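Local coordinates for protein beta-N-acetylhexosaminidase (Akkermansia muciniphila, PDB 6JEB) that hydrolyses terminal non-reducing N-acetyl-D-hexosamine residues from N-glycans and chitobiose as a zinc-containing glycoside hydrolase of family 20, at residues A[262-267]-A[283-288]; A[39-44]-A[48-53]; A[446-449]-A[453-456]. One frame throughout, in Å; residues are numbered along the deposited sequence. Where two conformers were deposited one is given.

Interaction 1: residues A[262-267]-A[283-288]; sequences ELWEKC and QEQMKA. With ZN (zinc ion), chain B.
The side-chain amide of Gln-285 lies flat on the indole of Trp-264, an amide-on-ring stack beside a four-cysteine zinc site in the catalytic domain. The two planes are only 9° apart, and NE2 of Gln-285 sits 3.4 Å from CD2 of Trp-264, over one face and shifted toward the rim. With CG anti to the backbone N (chi1 -171°) and the chain extended beyond it, Gln-285 reaches straight out from helix 282-299 over the ring. Met-286 takes the far end of the indole: its bent chain brings CE to 3.7 Å from Trp-264 CZ3, while SD makes an oblique Met-aromatic contact, 4.9 Å from the centroid of the six-membered ring.

Further out, the polar ends are held by other parts of the chain. Trp-264 NE1 donates to the carbonyl of Val-225, and Gln-285 OE1 accepts from Arg-274, whose NH1 also bonds to Trp-264 O; together these are likely to fix how ring and amide are turned. Trp-264 also touches Cys-206 and Cys-270, two of the zinc ligands. Where helix 262-266 ends, Cys-267 stands at the N-cap of helix 268-277, and alongside Cys-206, Cys-226 and Cys-270 its SG binds the zinc ion at 2.3 Å.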
loop_
_atom_site.group_PDB
_atom_site.type_symbol
_atom_site.label_atom_id
_atom_site.label_comp_id
_atom_site.label_asym_id
_atom_site.label_seq_id
_atom_site.Cartn_x
_atom_site.Cartn_y
_atom_site.Cartn_z
ATOM N N GLU A 262 22.193 16.552 -4.629
ATOM C CA GLU A 262 22.920 17.820 -4.653
ATOM C C GLU A 262 23.577 18.143 -3.312
ATOM O O GLU A 262 24.744 18.549 -3.263
ATOM C CB GLU A 262 21.959 18.938 -5.057
ATOM C CG GLU A 262 22.536 20.330 -4.931
ATOM C CD GLU A 262 21.497 21.408 -5.161
ATOM O OE1 GLU A 262 20.471 21.119 -5.812
ATOM O OE2 GLU A 262 21.703 22.543 -4.682
ATOM N N LEU A 263 22.839 17.984 -2.207
ATOM C CA LEU A 263 23.404 18.379 -0.918
ATOM C C LEU A 263 24.457 17.394 -0.421
ATOM O O LEU A 263 25.406 17.809 0.256
ATOM C CB LEU A 263 22.308 18.622 0.126
ATOM C CG LEU A 263 21.365 19.789 -0.190
ATOM C CD1 LEU A 263 20.449 20.102 0.998
ATOM C CD2 LEU A 263 22.147 21.031 -0.609
ATOM N N TRP A 264 24.310 16.097 -0.729
ATOM C CA TRP A 264 25.397 15.156 -0.463
ATOM C C TRP A 264 26.652 15.539 -1.237
ATOM O O TRP A 264 27.769 15.460 -0.706
ATOM C CB TRP A 264 24.982 13.736 -0.842
ATOM C CG TRP A 264 24.176 13.014 0.194
ATOM C CD1 TRP A 264 23.740 13.503 1.405
ATOM C CD2 TRP A 264 23.732 11.655 0.127
ATOM N NE1 TRP A 264 23.037 12.528 2.077
ATOM C CE2 TRP A 264 23.020 11.386 1.316
ATOM C CE3 TRP A 264 23.866 10.637 -0.827
ATOM C CZ2 TRP A 264 22.445 10.140 1.578
ATOM C CZ3 TRP A 264 23.295 9.401 -0.568
ATOM C CH2 TRP A 264 22.588 9.162 0.624
ATOM N N GLU A 265 26.492 15.935 -2.503
ATOM C CA GLU A 265 27.655 16.328 -3.296
ATOM C C GLU A 265 28.391 17.490 -2.645
ATOM O O GLU A 265 29.627 17.507 -2.615
ATOM C CB GLU A 265 27.239 16.693 -4.725
ATOM C CG GLU A 265 28.417 16.820 -5.697
ATOM C CD GLU A 265 29.174 18.131 -5.552
ATOM O OE1 GLU A 265 28.531 19.162 -5.262
ATOM O OE2 GLU A 265 30.415 18.126 -5.716
ATOM N N LYS A 266 27.644 18.460 -2.104
ATOM C CA LYS A 266 28.229 19.674 -1.543
ATOM C C LYS A 266 28.676 19.525 -0.099
ATOM O O LYS A 266 29.509 20.318 0.358
ATOM C CB LYS A 266 27.213 20.819 -1.600
ATOM C CG LYS A 266 26.914 21.302 -2.998
ATOM C CD LYS A 266 25.866 22.393 -2.996
ATOM C CE LYS A 266 25.586 22.859 -4.421
ATOM N NZ LYS A 266 24.525 23.902 -4.475
ATOM N N CYS A 267 28.145 18.543 0.621
ATOM C CA CYS A 267 28.406 18.416 2.051
ATOM C C CYS A 267 29.899 18.243 2.323
ATOM O O CYS A 267 30.534 17.354 1.739
ATOM C CB CYS A 267 27.647 17.210 2.596
ATOM S SG CYS A 267 28.050 16.818 4.320
ATOM N N GLN A 283 25.571 8.183 -6.379
ATOM C CA GLN A 283 24.834 6.926 -6.473
ATOM C C GLN A 283 25.569 5.809 -5.744
ATOM O O GLN A 283 24.940 4.964 -5.099
ATOM C CB GLN A 283 24.554 6.557 -7.932
ATOM C CG GLN A 283 23.533 7.450 -8.614
ATOM C CD GLN A 283 22.169 7.385 -7.949
ATOM O OE1 GLN A 283 21.468 6.381 -8.054
ATOM N NE2 GLN A 283 21.788 8.456 -7.251
ATOM N N GLU A 284 26.901 5.784 -5.832
ATOM C CA GLU A 284 27.673 4.869 -4.993
ATOM C C GLU A 284 27.441 5.169 -3.520
ATOM O O GLU A 284 27.339 4.256 -2.694
ATOM C CB GLU A 284 29.164 4.994 -5.303
ATOM C CG GLU A 284 29.654 4.163 -6.461
ATOM C CD GLU A 284 31.167 4.105 -6.501
ATOM O OE1 GLU A 284 31.760 3.346 -5.702
ATOM O OE2 GLU A 284 31.762 4.840 -7.314
ATOM N N GLN A 285 27.352 6.453 -3.171
ATOM C CA GLN A 285 27.065 6.808 -1.788
ATOM C C GLN A 285 25.680 6.323 -1.378
ATOM O O GLN A 285 25.494 5.817 -0.265
ATOM C CB GLN A 285 27.178 8.318 -1.608
ATOM C CG GLN A 285 27.112 8.728 -0.147
ATOM C CD GLN A 285 27.262 10.220 0.063
ATOM O OE1 GLN A 285 27.789 10.933 -0.792
ATOM N NE2 GLN A 285 26.797 10.700 1.208
ATOM N N MET A 286 24.695 6.463 -2.273
ATOM C CA MET A 286 23.345 5.985 -1.989
ATOM C C MET A 286 23.333 4.475 -1.786
ATOM O O MET A 286 22.676 3.970 -0.869
ATOM C CB MET A 286 22.402 6.381 -3.130
ATOM C CG MET A 286 20.915 6.081 -2.880
ATOM S SD MET A 286 20.133 7.183 -1.677
ATOM C CE MET A 286 20.230 8.765 -2.511
ATOM N N LYS A 287 24.047 3.736 -2.638
ATOM C CA LYS A 287 24.136 2.288 -2.468
ATOM C C LYS A 287 24.704 1.928 -1.098
ATOM O O LYS A 287 24.177 1.049 -0.405
ATOM C CB LYS A 287 24.987 1.683 -3.587
ATOM C CG LYS A 287 25.130 0.177 -3.518
ATOM C CD LYS A 287 26.026 -0.334 -4.639
ATOM C CE LYS A 287 26.102 -1.854 -4.628
ATOM N NZ LYS A 287 24.773 -2.480 -4.923
ATOM N N ALA A 288 25.775 2.608 -0.687
ATOM C CA ALA A 288 26.387 2.326 0.611
ATOM C C ALA A 288 25.456 2.704 1.756
ATOM O O ALA A 288 25.413 2.015 2.783
ATOM C CB ALA A 288 27.707 3.080 0.736
HETATM ZN ZN ZN B . 26.627 14.973 4.528
#

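Interaction 2: residues A[39-44]-A[48-53]; sequences YRLTVT and AHLASG
With CG anti to the backbone N in both Leu-41 and Leu-50 (chi1 -179° and -180°) and chi2 near +60°, their CD1 methyls meet at 4.1 Å on one face of a beta hairpin, strands 39-44 and 47-52. The hairpin belongs to the mixed sheet of the family 20 domain 2. Tyr-39 and Ala-48 extend the same apolar row: CB of Tyr-39 packs on CD1 of Leu-50, and CB of Ala-48 on CD1 of Leu-41. Helix 55-73 covers this face, with Leu-68 against Leu-41, Leu-62 against Leu-50, and Thr-64 hydrogen-bonded to the hydroxyl of Tyr-39.

The backbones run antiparallel and are joined by four nearly straight bonds in two hydrogen-bonded pairs. Arg-40 N gives to Ala-51 O at 2.8 Å and Ala-51 N returns to Arg-40 O; Thr-42 N and His-49 O, then His-49 N and Thr-42 O, repeat the pattern at 2.8 Å each. Between these pairs, CA of Leu-41 makes a CA-H...O contact of 3.3 Å with His-49 O. That carbonyl also takes a hydrogen from a water that bonds to Thr-42 OG1. Strands 25-30 and 79-86 flank the hairpin and continue the sheet through further backbone bonds.

On the face of Arg-40, Thr-42, His-49 and Ala-51, the Arg-40 chain bends at chi3 and sets NH1 3.9 Å from CB of Ala-51. His-49 ND1 is hydrogen-bonded to Ser-27 OG, which probably limits rotation of the imidazole. Near the turn, Thr-44 OG1 is hydrogen-bonded to Gly-47 O, while its CG2 meets that ring at its edge, 3.8 Å from His-49 CD2, and a second water lying in the ring plane bonds to His-49 NE2 and donates to Thr-44 OG1.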
loop_
_atom_site.group_PDB
_atom_site.type_symbol
_atom_site.label_atom_id
_atom_site.label_comp_id
_atom_site.label_asym_id
_atom_site.label_seq_id
_atom_site.Cartn_x
_atom_site.Cartn_y
_atom_site.Cartn_z
ATOM N N TYR A 39 -8.839 -22.038 -1.357
ATOM C CA TYR A 39 -10.060 -22.577 -0.770
ATOM C C TYR A 39 -10.950 -23.144 -1.872
ATOM O O TYR A 39 -10.798 -22.826 -3.058
ATOM C CB TYR A 39 -10.829 -21.532 0.089
ATOM C CG TYR A 39 -11.438 -20.433 -0.749
ATOM C CD1 TYR A 39 -12.715 -20.575 -1.291
ATOM C CD2 TYR A 39 -10.729 -19.268 -1.030
ATOM C CE1 TYR A 39 -13.267 -19.597 -2.089
ATOM C CE2 TYR A 39 -11.275 -18.277 -1.819
ATOM C CZ TYR A 39 -12.546 -18.453 -2.357
ATOM O OH TYR A 39 -13.097 -17.494 -3.172
ATOM N N ARG A 40 -11.884 -23.994 -1.454
ATOM C CA ARG A 40 -12.965 -24.475 -2.300
ATOM C C ARG A 40 -14.262 -24.260 -1.536
ATOM O O ARG A 40 -14.420 -24.763 -0.419
ATOM C CB ARG A 40 -12.785 -25.956 -2.631
ATOM C CG ARG A 40 -13.855 -26.505 -3.571
ATOM C CD ARG A 40 -13.766 -28.034 -3.707
ATOM N NE ARG A 40 -12.399 -28.481 -3.977
ATOM C CZ ARG A 40 -11.641 -29.167 -3.124
ATOM N NH1 ARG A 40 -12.113 -29.523 -1.932
ATOM N NH2 ARG A 40 -10.406 -29.508 -3.472
ATOM N N LEU A 41 -15.175 -23.493 -2.118
ATOM C CA LEU A 41 -16.441 -23.167 -1.476
ATOM C C LEU A 41 -17.554 -23.717 -2.347
ATOM O O LEU A 41 -17.672 -23.338 -3.515
ATOM C CB LEU A 41 -16.576 -21.655 -1.304
ATOM C CG LEU A 41 -17.851 -21.158 -0.623
ATOM C CD1 LEU A 41 -17.949 -21.655 0.815
ATOM C CD2 LEU A 41 -17.892 -19.642 -0.660
ATOM N N THR A 42 -18.354 -24.621 -1.789
ATOM C CA THR A 42 -19.442 -25.261 -2.519
ATOM C C THR A 42 -20.766 -24.754 -1.966
ATOM O O THR A 42 -21.031 -24.869 -0.763
ATOM C CB THR A 42 -19.344 -26.783 -2.410
ATOM O OG1 THR A 42 -18.061 -27.198 -2.901
ATOM C CG2 THR A 42 -20.443 -27.457 -3.238
ATOM N N VAL A 43 -21.586 -24.185 -2.843
ATOM C CA VAL A 43 -22.891 -23.643 -2.489
ATOM C C VAL A 43 -23.941 -24.665 -2.909
ATOM O O VAL A 43 -24.026 -25.020 -4.091
ATOM C CB VAL A 43 -23.119 -22.289 -3.179
ATOM C CG1 VAL A 43 -24.538 -21.769 -2.924
ATOM C CG2 VAL A 43 -22.069 -21.275 -2.715
ATOM N N THR A 44 -24.714 -25.164 -1.946
ATOM C CA THR A 44 -25.772 -26.139 -2.175
ATOM C C THR A 44 -27.093 -25.584 -1.650
ATOM O O THR A 44 -27.098 -24.619 -0.880
ATOM C CB THR A 44 -25.474 -27.473 -1.462
ATOM O OG1 THR A 44 -25.822 -27.372 -0.072
ATOM C CG2 THR A 44 -24.005 -27.877 -1.614
ATOM N N ALA A 48 -23.617 -24.060 2.637
ATOM C CA ALA A 48 -22.318 -23.963 1.997
ATOM C C ALA A 48 -21.293 -24.838 2.703
ATOM O O ALA A 48 -21.357 -25.048 3.917
ATOM C CB ALA A 48 -21.834 -22.511 2.005
ATOM N N HIS A 49 -20.336 -25.337 1.925
ATOM C CA HIS A 49 -19.233 -26.134 2.440
ATOM C C HIS A 49 -17.929 -25.440 2.091
ATOM O O HIS A 49 -17.682 -25.140 0.917
ATOM C CB HIS A 49 -19.238 -27.519 1.794
ATOM C CG HIS A 49 -20.490 -28.289 2.048
ATOM N ND1 HIS A 49 -20.668 -29.062 3.174
ATOM C CD2 HIS A 49 -21.632 -28.402 1.327
ATOM C CE1 HIS A 49 -21.862 -29.627 3.131
ATOM N NE2 HIS A 49 -22.467 -29.243 2.021
ATOM N N LEU A 50 -17.098 -25.190 3.099
ATOM C CA LEU A 50 -15.811 -24.537 2.902
ATOM C C LEU A 50 -14.687 -25.528 3.174
ATOM O O LEU A 50 -14.656 -26.165 4.229
ATOM C CB LEU A 50 -15.678 -23.318 3.816
ATOM C CG LEU A 50 -14.357 -22.550 3.693
ATOM C CD1 LEU A 50 -14.149 -21.983 2.300
ATOM C CD2 LEU A 50 -14.321 -21.429 4.722
ATOM N N ALA A 51 -13.782 -25.668 2.215
ATOM C CA ALA A 51 -12.536 -26.398 2.397
ATOM C C ALA A 51 -11.404 -25.424 2.122
ATOM O O ALA A 51 -11.509 -24.588 1.223
ATOM C CB ALA A 51 -12.444 -27.569 1.412
ATOM N N SER A 52 -10.330 -25.503 2.901
ATOM C CA SER A 52 -9.214 -24.591 2.692
ATOM C C SER A 52 -7.913 -25.317 2.984
ATOM O O SER A 52 -7.887 -26.304 3.721
ATOM C CB SER A 52 -9.357 -23.329 3.550
ATOM O OG SER A 52 -9.460 -23.669 4.917
ATOM N N GLY A 53 -6.822 -24.826 2.390
ATOM C CA GLY A 53 -5.534 -25.455 2.622
ATOM C C GLY A 53 -4.794 -24.964 3.844
ATOM O O GLY A 53 -3.783 -25.560 4.234
HETATM O O HOH W 1 -16.213 -27.136 -0.921
HETATM O O HOH W 2 -25.092 -29.860 1.157
#

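Interaction 3: residues A[446-449]-A[453-456]; sequences QFIL and NYDM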
loop_
_atom_site.group_PDB
_atom_site.type_symbol
_atom_site.label_atom_id
_atom_site.label_comp_id
_atom_site.label_asym_id
_atom_site.label_seq_id
_atom_site.Cartn_x
_atom_site.Cartn_y
_atom_site.Cartn_z
ATOM N N GLN A 446 -24.608 -1.692 -3.655
ATOM C CA GLN A 446 -25.531 -2.054 -2.584
ATOM C C GLN A 446 -24.834 -2.846 -1.485
ATOM O O GLN A 446 -25.135 -2.666 -0.297
ATOM C CB GLN A 446 -26.717 -2.844 -3.140
ATOM C CG GLN A 446 -27.696 -2.016 -3.957
ATOM C CD GLN A 446 -28.199 -0.791 -3.217
ATOM O OE1 GLN A 446 -28.548 -0.860 -2.038
ATOM N NE2 GLN A 446 -28.237 0.342 -3.909
ATOM N N PHE A 447 -23.904 -3.738 -1.856
ATOM C CA PHE A 447 -23.200 -4.520 -0.839
ATOM C C PHE A 447 -22.476 -3.598 0.133
ATOM O O PHE A 447 -22.563 -3.768 1.358
ATOM C CB PHE A 447 -22.160 -5.459 -1.462
ATOM C CG PHE A 447 -22.702 -6.474 -2.441
ATOM C CD1 PHE A 447 -24.059 -6.661 -2.646
ATOM C CD2 PHE A 447 -21.809 -7.263 -3.153
ATOM C CE1 PHE A 447 -24.511 -7.603 -3.564
ATOM C CE2 PHE A 447 -22.250 -8.211 -4.066
ATOM C CZ PHE A 447 -23.606 -8.381 -4.272
ATOM N N ILE A 448 -21.738 -2.623 -0.402
ATOM C CA ILE A 448 -20.923 -1.749 0.436
ATOM C C ILE A 448 -21.806 -0.755 1.193
ATOM O O ILE A 448 -21.511 -0.392 2.340
ATOM C CB ILE A 448 -19.828 -1.080 -0.423
ATOM C CG1 ILE A 448 -18.867 -2.142 -0.996
ATOM C CG2 ILE A 448 -19.064 -0.026 0.377
ATOM C CD1 ILE A 448 -18.103 -2.938 0.049
ATOM N N LEU A 449 -22.907 -0.312 0.586
ATOM C CA LEU A 449 -23.858 0.523 1.315
ATOM C C LEU A 449 -24.420 -0.222 2.518
ATOM O O LEU A 449 -24.511 0.330 3.622
ATOM C CB LEU A 449 -24.994 0.950 0.386
ATOM C CG LEU A 449 -24.759 2.197 -0.460
ATOM C CD1 LEU A 449 -25.850 2.316 -1.513
ATOM C CD2 LEU A 449 -24.709 3.452 0.423
ATOM N N ASN A 453 -22.139 1.206 5.209
ATOM C CA ASN A 453 -22.827 2.496 5.173
ATOM C C ASN A 453 -22.036 3.513 4.356
ATOM O O ASN A 453 -21.968 4.700 4.684
ATOM C CB ASN A 453 -23.143 2.992 6.584
ATOM C CG ASN A 453 -23.960 1.985 7.371
ATOM O OD1 ASN A 453 -24.980 1.490 6.890
ATOM N ND2 ASN A 453 -23.498 1.651 8.570
ATOM N N TYR A 454 -21.428 3.033 3.277
ATOM C CA TYR A 454 -20.558 3.839 2.440
ATOM C C TYR A 454 -20.991 3.697 0.988
ATOM O O TYR A 454 -21.273 2.588 0.524
ATOM C CB TYR A 454 -19.075 3.425 2.598
ATOM C CG TYR A 454 -18.221 4.319 1.754
ATOM C CD1 TYR A 454 -17.974 5.624 2.148
ATOM C CD2 TYR A 454 -17.732 3.896 0.525
ATOM C CE1 TYR A 454 -17.244 6.478 1.361
ATOM C CE2 TYR A 454 -16.992 4.745 -0.271
ATOM C CZ TYR A 454 -16.759 6.036 0.156
ATOM O OH TYR A 454 -16.053 6.904 -0.620
ATOM N N ASP A 455 -21.029 4.819 0.268
ATOM C CA ASP A 455 -21.548 4.868 -1.098
ATOM C C ASP A 455 -20.385 4.993 -2.080
ATOM O O ASP A 455 -19.690 6.017 -2.102
ATOM C CB ASP A 455 -22.522 6.032 -1.266
ATOM C CG ASP A 455 -23.361 5.910 -2.533
ATOM O OD1 ASP A 455 -22.963 5.147 -3.441
ATOM O OD2 ASP A 455 -24.418 6.572 -2.622
ATOM N N MET A 456 -20.191 3.962 -2.902
ATOM C CA MET A 456 -19.126 3.953 -3.898
ATOM C C MET A 456 -19.525 4.584 -5.225
ATOM O O MET A 456 -18.718 4.567 -6.160
ATOM C CB MET A 456 -18.626 2.524 -4.152
ATOM C CG MET A 456 -17.948 1.879 -2.964
ATOM S SD MET A 456 -16.892 0.478 -3.419
ATOM C CE MET A 456 -18.077 -0.601 -4.235
#
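Ile-448 turns both of its branches onto the chain that follows its helix. Its CG2, anti to the backbone N, reaches the carbonyl O of Tyr-454 at 3.4 Å and comes in at the edge of the tyrosine ring, near its plane. CG1 (chi1 -63°) lies beside the backbone N and takes the methyl of Met-456, whose chain bends at chi3 to put CE 3.7 Å away. With CG anti to the carbonyl carbon (chi1 -86°) and chi2 extended, Leu-449 sends CD2 to 3.8 Å from CB of Asp-455 and also against the Tyr-454 carbonyl.

This is the C-terminal end of helix 434-452, where Asn-453 leaves the helical conformation with positive phi and the chain folds back along the last turns. Asn-453 N makes a weak bond to Leu-449 O, 3.0 Å long and bent to 125°. Met-115 and Tyr-118 of helix 106-118 also pack on Ile-448. Replacing it with an alanine removes CG1, CG2 and CD1 and is likely to open a gap beside the Tyr-454 carbonyl and leave the Met-456 methyl without its CG1 partner. Asp-455 directs its carboxylate elsewhere: OD1 forms a salt bridge with Arg-445 and accepts from the backbone N of Glu-457.

The three contacts lie in separate regions, none touching another. Interaction 1 lies in the catalytic domain by the zinc site, its centre about 55 Å from that of interaction 2 and 49 Å from that of interaction 3, on the opposite side of the chain's centre from both. Interactions 2 and 3 are closer, with nearest atoms about 13 Å apart; helix 55-73 lies between them, packing on Leu-41 and Leu-50 and meeting Phe-447. Neither interaction 1 nor 3 reaches the substrate pocket: the side chain of Met-286 is about 13 Å from the bound acetamide, and that of Met-456 about 11 Å from substrate-binding Leu-353. Interaction 2 lies far from the catalytic, substrate-binding and zinc residues.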